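Local structure of integrase (Bovine immunodeficiency virus, 3KKS) at residues M7-W12 with P34-L39; I16-V21 with A42-Q47. The protein probably catalyses the insertion of viral DNA into host DNA, as retroviral integrases do, the fragment here being its catalytic core domain. All coordinates share one frame; numbering follows the deposited sequence.

Contact 1 (M7-W12 with P34-L39)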
loop_
_atom_site.group_PDB
_atom_site.type_symbol
_atom_site.label_atom_id
_atom_site.label_comp_id
_atom_site.label_asym_id
_atom_site.label_seq_id
_atom_site.Cartn_x
_atom_site.Cartn_y
_atom_site.Cartn_z
ATOM N N MET A 7 -5.234 0.064 -2.632
ATOM C CA MET A 7 -5.279 -0.041 -1.191
ATOM C C MET A 7 -6.355 -0.984 -0.699
ATOM O O MET A 7 -7.387 -1.162 -1.339
ATOM C CB MET A 7 -5.514 1.341 -0.591
ATOM C CG MET A 7 -6.743 2.035 -1.137
ATOM S SD MET A 7 -7.003 3.674 -0.411
ATOM C CE MET A 7 -8.475 4.193 -1.363
ATOM N N ASP A 8 -6.093 -1.574 0.461
ATOM C CA ASP A 8 -7.008 -2.503 1.101
ATOM C C ASP A 8 -6.681 -2.521 2.584
ATOM O O ASP A 8 -5.576 -2.169 2.999
ATOM C CB ASP A 8 -6.830 -3.924 0.547
ATOM C CG ASP A 8 -7.378 -4.082 -0.858
ATOM O OD1 ASP A 8 -8.614 -3.946 -1.032
ATOM O OD2 ASP A 8 -6.578 -4.346 -1.787
ATOM N N ASN A 9 -7.664 -2.911 3.381
ATOM C CA ASN A 9 -7.477 -3.026 4.809
ATOM C C ASN A 9 -7.348 -4.509 5.062
ATOM O O ASN A 9 -8.039 -5.309 4.435
ATOM C CB ASN A 9 -8.683 -2.476 5.562
ATOM C CG ASN A 9 -8.761 -0.977 5.494
ATOM O OD1 ASN A 9 -7.768 -0.289 5.715
ATOM N ND2 ASN A 9 -9.943 -0.455 5.196
ATOM N N THR A 10 -6.446 -4.883 5.956
ATOM C CA THR A 10 -6.274 -6.286 6.272
ATOM C C THR A 10 -6.173 -6.419 7.770
ATOM O O THR A 10 -6.131 -5.429 8.495
ATOM C CB THR A 10 -4.993 -6.866 5.662
ATOM O OG1 THR A 10 -3.855 -6.224 6.248
ATOM C CG2 THR A 10 -4.977 -6.655 4.166
ATOM N N HIS A 11 -6.128 -7.660 8.224
ATOM C CA HIS A 11 -6.017 -7.940 9.637
ATOM C C HIS A 11 -4.875 -8.887 9.890
ATOM O O HIS A 11 -4.626 -9.823 9.140
ATOM C CB HIS A 11 -7.301 -8.572 10.167
ATOM C CG HIS A 11 -8.504 -7.713 9.993
ATOM N ND1 HIS A 11 -9.057 -6.979 11.020
ATOM C CD2 HIS A 11 -9.236 -7.422 8.886
ATOM C CE1 HIS A 11 -10.069 -6.272 10.557
ATOM N NE2 HIS A 11 -10.199 -6.520 9.269
ATOM N N TRP A 12 -4.190 -8.607 10.979
ATOM C CA TRP A 12 -3.076 -9.390 11.461
ATOM C C TRP A 12 -3.414 -9.450 12.941
ATOM O O TRP A 12 -3.184 -8.490 13.662
ATOM C CB TRP A 12 -1.792 -8.628 11.233
ATOM C CG TRP A 12 -0.659 -9.352 11.796
ATOM C CD1 TRP A 12 0.080 -9.010 12.874
ATOM C CD2 TRP A 12 -0.109 -10.549 11.274
ATOM N NE1 TRP A 12 1.083 -9.925 13.059
ATOM C CE2 TRP A 12 0.991 -10.883 12.087
ATOM C CE3 TRP A 12 -0.433 -11.373 10.189
ATOM C CZ2 TRP A 12 1.774 -12.016 11.853
ATOM C CZ3 TRP A 12 0.352 -12.515 9.947
ATOM C CH2 TRP A 12 1.446 -12.818 10.778
ATOM N N PRO A 34 -6.331 2.456 14.067
ATOM C CA PRO A 34 -7.200 2.243 15.231
ATOM C C PRO A 34 -8.502 1.517 14.930
ATOM O O PRO A 34 -8.954 0.681 15.714
ATOM C CB PRO A 34 -7.452 3.662 15.735
ATOM C CG PRO A 34 -6.233 4.396 15.329
ATOM C CD PRO A 34 -6.027 3.889 13.921
ATOM N N GLU A 35 -9.103 1.846 13.794
ATOM C CA GLU A 35 -10.360 1.237 13.386
ATOM C C GLU A 35 -10.597 1.518 11.907
ATOM O O GLU A 35 -10.057 2.486 11.362
ATOM C CB GLU A 35 -11.503 1.810 14.227
ATOM C CG GLU A 35 -11.488 3.329 14.338
ATOM C CD GLU A 35 -12.654 3.878 15.151
ATOM O OE1 GLU A 35 -12.695 5.107 15.376
ATOM O OE2 GLU A 35 -13.531 3.087 15.564
ATOM N N GLU A 36 -11.389 0.668 11.260
ATOM C CA GLU A 36 -11.689 0.824 9.838
ATOM C C GLU A 36 -12.718 1.909 9.563
ATOM O O GLU A 36 -13.907 1.624 9.415
ATOM C CB GLU A 36 -12.195 -0.490 9.249
ATOM C CG GLU A 36 -11.107 -1.452 8.822
ATOM C CD GLU A 36 -11.673 -2.716 8.213
ATOM O OE1 GLU A 36 -12.180 -3.569 8.978
ATOM O OE2 GLU A 36 -11.617 -2.847 6.971
ATOM N N THR A 37 -12.256 3.151 9.492
ATOM C CA THR A 37 -13.137 4.280 9.227
ATOM C C THR A 37 -12.622 5.076 8.042
ATOM O O THR A 37 -11.491 4.880 7.588
ATOM C CB THR A 37 -13.220 5.234 10.435
ATOM O OG1 THR A 37 -11.898 5.552 10.883
ATOM C CG2 THR A 37 -14.001 4.598 11.570
ATOM N N ALA A 38 -13.455 5.979 7.547
ATOM C CA ALA A 38 -13.076 6.810 6.423
ATOM C C ALA A 38 -12.034 7.816 6.882
ATOM O O ALA A 38 -11.184 8.241 6.104
ATOM C CB ALA A 38 -14.297 7.536 5.878
ATOM N N LEU A 39 -12.114 8.201 8.153
ATOM C CA LEU A 39 -11.187 9.163 8.726
ATOM C C LEU A 39 -9.773 8.591 8.752
ATOM O O LEU A 39 -8.823 9.252 8.346
ATOM C CB LEU A 39 -11.642 9.553 10.139
ATOM C CG LEU A 39 -10.840 10.572 10.965
ATOM C CD1 LEU A 39 -9.710 9.880 11.677
ATOM C CD2 LEU A 39 -10.324 11.684 10.083
#

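Contact 2 (I16-V21 with A42-Q47)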
loop_
_atom_site.group_PDB
_atom_site.type_symbol
_atom_site.label_atom_id
_atom_site.label_comp_id
_atom_site.label_asym_id
_atom_site.label_seq_id
_atom_site.Cartn_x
_atom_site.Cartn_y
_atom_site.Cartn_z
ATOM N N ILE A 16 -5.591 -3.912 12.848
ATOM C CA ILE A 16 -6.062 -3.644 11.493
ATOM C C ILE A 16 -4.908 -2.958 10.766
ATOM O O ILE A 16 -4.242 -2.095 11.336
ATOM C CB ILE A 16 -7.256 -2.660 11.462
ATOM C CG1 ILE A 16 -8.356 -3.101 12.434
ATOM C CG2 ILE A 16 -7.811 -2.578 10.042
ATOM C CD1 ILE A 16 -9.528 -2.123 12.499
ATOM N N ILE A 17 -4.674 -3.317 9.512
ATOM C CA ILE A 17 -3.577 -2.697 8.777
ATOM C C ILE A 17 -3.973 -2.248 7.375
ATOM O O ILE A 17 -4.375 -3.063 6.544
ATOM C CB ILE A 17 -2.373 -3.665 8.666
ATOM C CG1 ILE A 17 -1.795 -3.932 10.057
ATOM C CG2 ILE A 17 -1.297 -3.069 7.757
ATOM C CD1 ILE A 17 -0.782 -5.066 10.093
ATOM N N TRP A 18 -3.877 -0.943 7.137
ATOM C CA TRP A 18 -4.172 -0.367 5.832
ATOM C C TRP A 18 -2.949 -0.674 4.972
ATOM O O TRP A 18 -1.819 -0.455 5.406
ATOM C CB TRP A 18 -4.337 1.141 5.950
ATOM C CG TRP A 18 -4.668 1.816 4.661
ATOM C CD1 TRP A 18 -5.894 1.867 4.050
ATOM C CD2 TRP A 18 -3.780 2.579 3.836
ATOM N NE1 TRP A 18 -5.821 2.619 2.906
ATOM C CE2 TRP A 18 -4.533 3.073 2.749
ATOM C CE3 TRP A 18 -2.414 2.899 3.916
ATOM C CZ2 TRP A 18 -3.976 3.873 1.745
ATOM C CZ3 TRP A 18 -1.853 3.702 2.911
ATOM C CH2 TRP A 18 -2.638 4.180 1.845
ATOM N N VAL A 19 -3.170 -1.169 3.759
ATOM C CA VAL A 19 -2.075 -1.530 2.864
ATOM C C VAL A 19 -2.223 -0.979 1.451
ATOM O O VAL A 19 -3.255 -1.146 0.808
ATOM C CB VAL A 19 -1.954 -3.073 2.758
ATOM C CG1 VAL A 19 -0.841 -3.452 1.776
ATOM C CG2 VAL A 19 -1.690 -3.679 4.133
ATOM N N ALA A 20 -1.177 -0.333 0.950
ATOM C CA ALA A 20 -1.217 0.195 -0.409
ATOM C C ALA A 20 -0.045 -0.374 -1.190
ATOM O O ALA A 20 1.077 -0.419 -0.691
ATOM C CB ALA A 20 -1.158 1.732 -0.403
ATOM N N VAL A 21 -0.308 -0.820 -2.415
ATOM C CA VAL A 21 0.740 -1.374 -3.255
ATOM C C VAL A 21 0.843 -0.604 -4.557
ATOM O O VAL A 21 -0.165 -0.382 -5.234
ATOM C CB VAL A 21 0.475 -2.857 -3.595
ATOM C CG1 VAL A 21 1.607 -3.401 -4.478
ATOM C CG2 VAL A 21 0.348 -3.667 -2.310
ATOM N N ALA A 42 -8.431 8.302 5.253
ATOM C CA ALA A 42 -8.028 9.608 4.741
ATOM C C ALA A 42 -6.641 9.974 5.256
ATOM O O ALA A 42 -5.816 10.507 4.516
ATOM C CB ALA A 42 -9.034 10.662 5.161
ATOM N N LEU A 43 -6.389 9.694 6.530
ATOM C CA LEU A 43 -5.089 9.981 7.129
ATOM C C LEU A 43 -4.017 9.169 6.382
ATOM O O LEU A 43 -2.948 9.686 6.057
ATOM C CB LEU A 43 -5.116 9.603 8.613
ATOM C CG LEU A 43 -5.182 10.727 9.656
ATOM C CD1 LEU A 43 -5.827 11.955 9.072
ATOM C CD2 LEU A 43 -5.935 10.243 10.885
ATOM N N CYS A 44 -4.322 7.903 6.104
ATOM C CA CYS A 44 -3.405 7.031 5.382
ATOM C C CYS A 44 -3.093 7.557 3.981
ATOM O O CYS A 44 -1.940 7.541 3.555
ATOM C CB CYS A 44 -3.980 5.619 5.284
ATOM S SG CYS A 44 -3.901 4.690 6.832
ATOM N N ILE A 45 -4.119 8.019 3.269
ATOM C CA ILE A 45 -3.923 8.557 1.922
ATOM C C ILE A 45 -3.058 9.816 1.966
ATOM O O ILE A 45 -2.194 10.006 1.120
ATOM C CB ILE A 45 -5.272 8.903 1.246
ATOM C CG1 ILE A 45 -6.091 7.631 1.017
ATOM C CG2 ILE A 45 -5.028 9.602 -0.084
ATOM C CD1 ILE A 45 -7.468 7.898 0.422
ATOM N N LEU A 46 -3.299 10.678 2.947
ATOM C CA LEU A 46 -2.516 11.905 3.082
ATOM C C LEU A 46 -1.047 11.581 3.329
ATOM O O LEU A 46 -0.164 12.263 2.803
ATOM C CB LEU A 46 -3.081 12.782 4.206
ATOM C CG LEU A 46 -4.340 13.570 3.796
ATOM C CD1 LEU A 46 -5.003 14.179 5.009
ATOM C CD2 LEU A 46 -3.973 14.653 2.796
ATOM N N GLN A 47 -0.790 10.540 4.123
ATOM C CA GLN A 47 0.579 10.097 4.408
ATOM C C GLN A 47 1.217 9.547 3.129
ATOM O O GLN A 47 2.379 9.811 2.832
ATOM C CB GLN A 47 0.580 8.980 5.454
ATOM C CG GLN A 47 0.335 9.399 6.901
ATOM C CD GLN A 47 1.624 9.675 7.668
ATOM O OE1 GLN A 47 2.614 8.952 7.523
ATOM N NE2 GLN A 47 1.610 10.712 8.501
#

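Contact 1 (M7-W12 with P34-L39)
Glu36 meets Asn9 and His11 because its CG stands anti to the carbonyl carbon (chi1 -84°) and the chain then runs extended, carrying the carboxylate across to strand 4-12. In Asn9 and His11, too, CG stands anti to the carbonyl carbon, and these turns leave the amide and the imidazole near the carboxylate, one oxygen to each. OE2 of Glu36 lies 3.3 Å from CB of Asn9 and 3.4 Å from ND2 of the same residue. The two side chains run past each other in opposite directions, with amide and carboxylate planes 82° apart, and the aliphatic part joins in where CG of Glu36 comes within 3.9 Å of Asn9 ND2. The other oxygen, OE1, sits at the edge of the imidazole and near its plane, 3.6 Å from NE2 of His11; here ring and carboxylate stand 79° apart. This is a loose polar approach at the surface, where a protonated imidazole would probably add some electrostatic attraction. Around it, the side chain of Glu36 also touches Ile16, while that of Asn9 rests on Trp18 and Phe65. Glu36 centres an inverse gamma turn, and Thr37, at the N-cap of helix 38-51, accepts a weak hydrogen bond on OG1 from Gln40 N. The arrangement is that of a strand-to-helix connection, from strand 28-33 into helix 38-51, reaching the central strand 4-12 of the RNase H-like sheet of a retroviral integrase core.

Contact 2 (I16-V21 with A42-Q47)
In the RNase H-like fold of the integrase core, helices pack on the central sheet, and helix 38-51 meets strand 15-22 here through a buried cysteine-on-tryptophan contact. Cys44 sets its CB over one face of the Trp18 indole, 3.4 Å from the centroid of the six-membered ring and 14° off the ring normal, a CH-pi contact. Its SG reaches back toward the five-membered ring, 4.1 Å from that centroid, and approaches obliquely at 35° from the normal, a sulfur-aromatic contact. With CG anti to the backbone N, Trp18 sends its indole out from the strand toward the helix, and the turn about CB-CG (chi2 79°) presents the face to Cys44. The far end of the ring system reaches the next helical residue, where CZ2 of Trp18 lies 4.4 Å from CG1 of Ile45. Met7 and Asn9 of strand 4-12 also touch the indole, while Cys44 leans on Ile33 of strand 28-33 and Ile45 on Ile70 of helix 68-76. No hydrogen bond joins the two segments: the attraction probably rests on dispersion, with a small electrostatic share from the CB hydrogens over the pi cloud, as suits a buried interface.

From the N terminus the chain lays down strand 4-12, turns back along strand 15-22 and, after strand 28-33, enters helix 38-51. Contact 1 closes a loop from 7-12 to 34-39, at the approach to that helix; contact 2 closes another from 16-21 to 42-47, farther along it. The segments alternate, so the two loops cross. Their first segments are antiparallel neighbours in one sheet, with probable hydrogen bonds from Val19 N to Asp8 O (2.7 Å) and from Ile17 N to Thr10 O. Together they tie strand 4-12 to the connection leading into helix 38-51 and strand 15-22 to the helix itself, contact 1 at the surface and contact 2 in the interior, their centres about 8 Å apart.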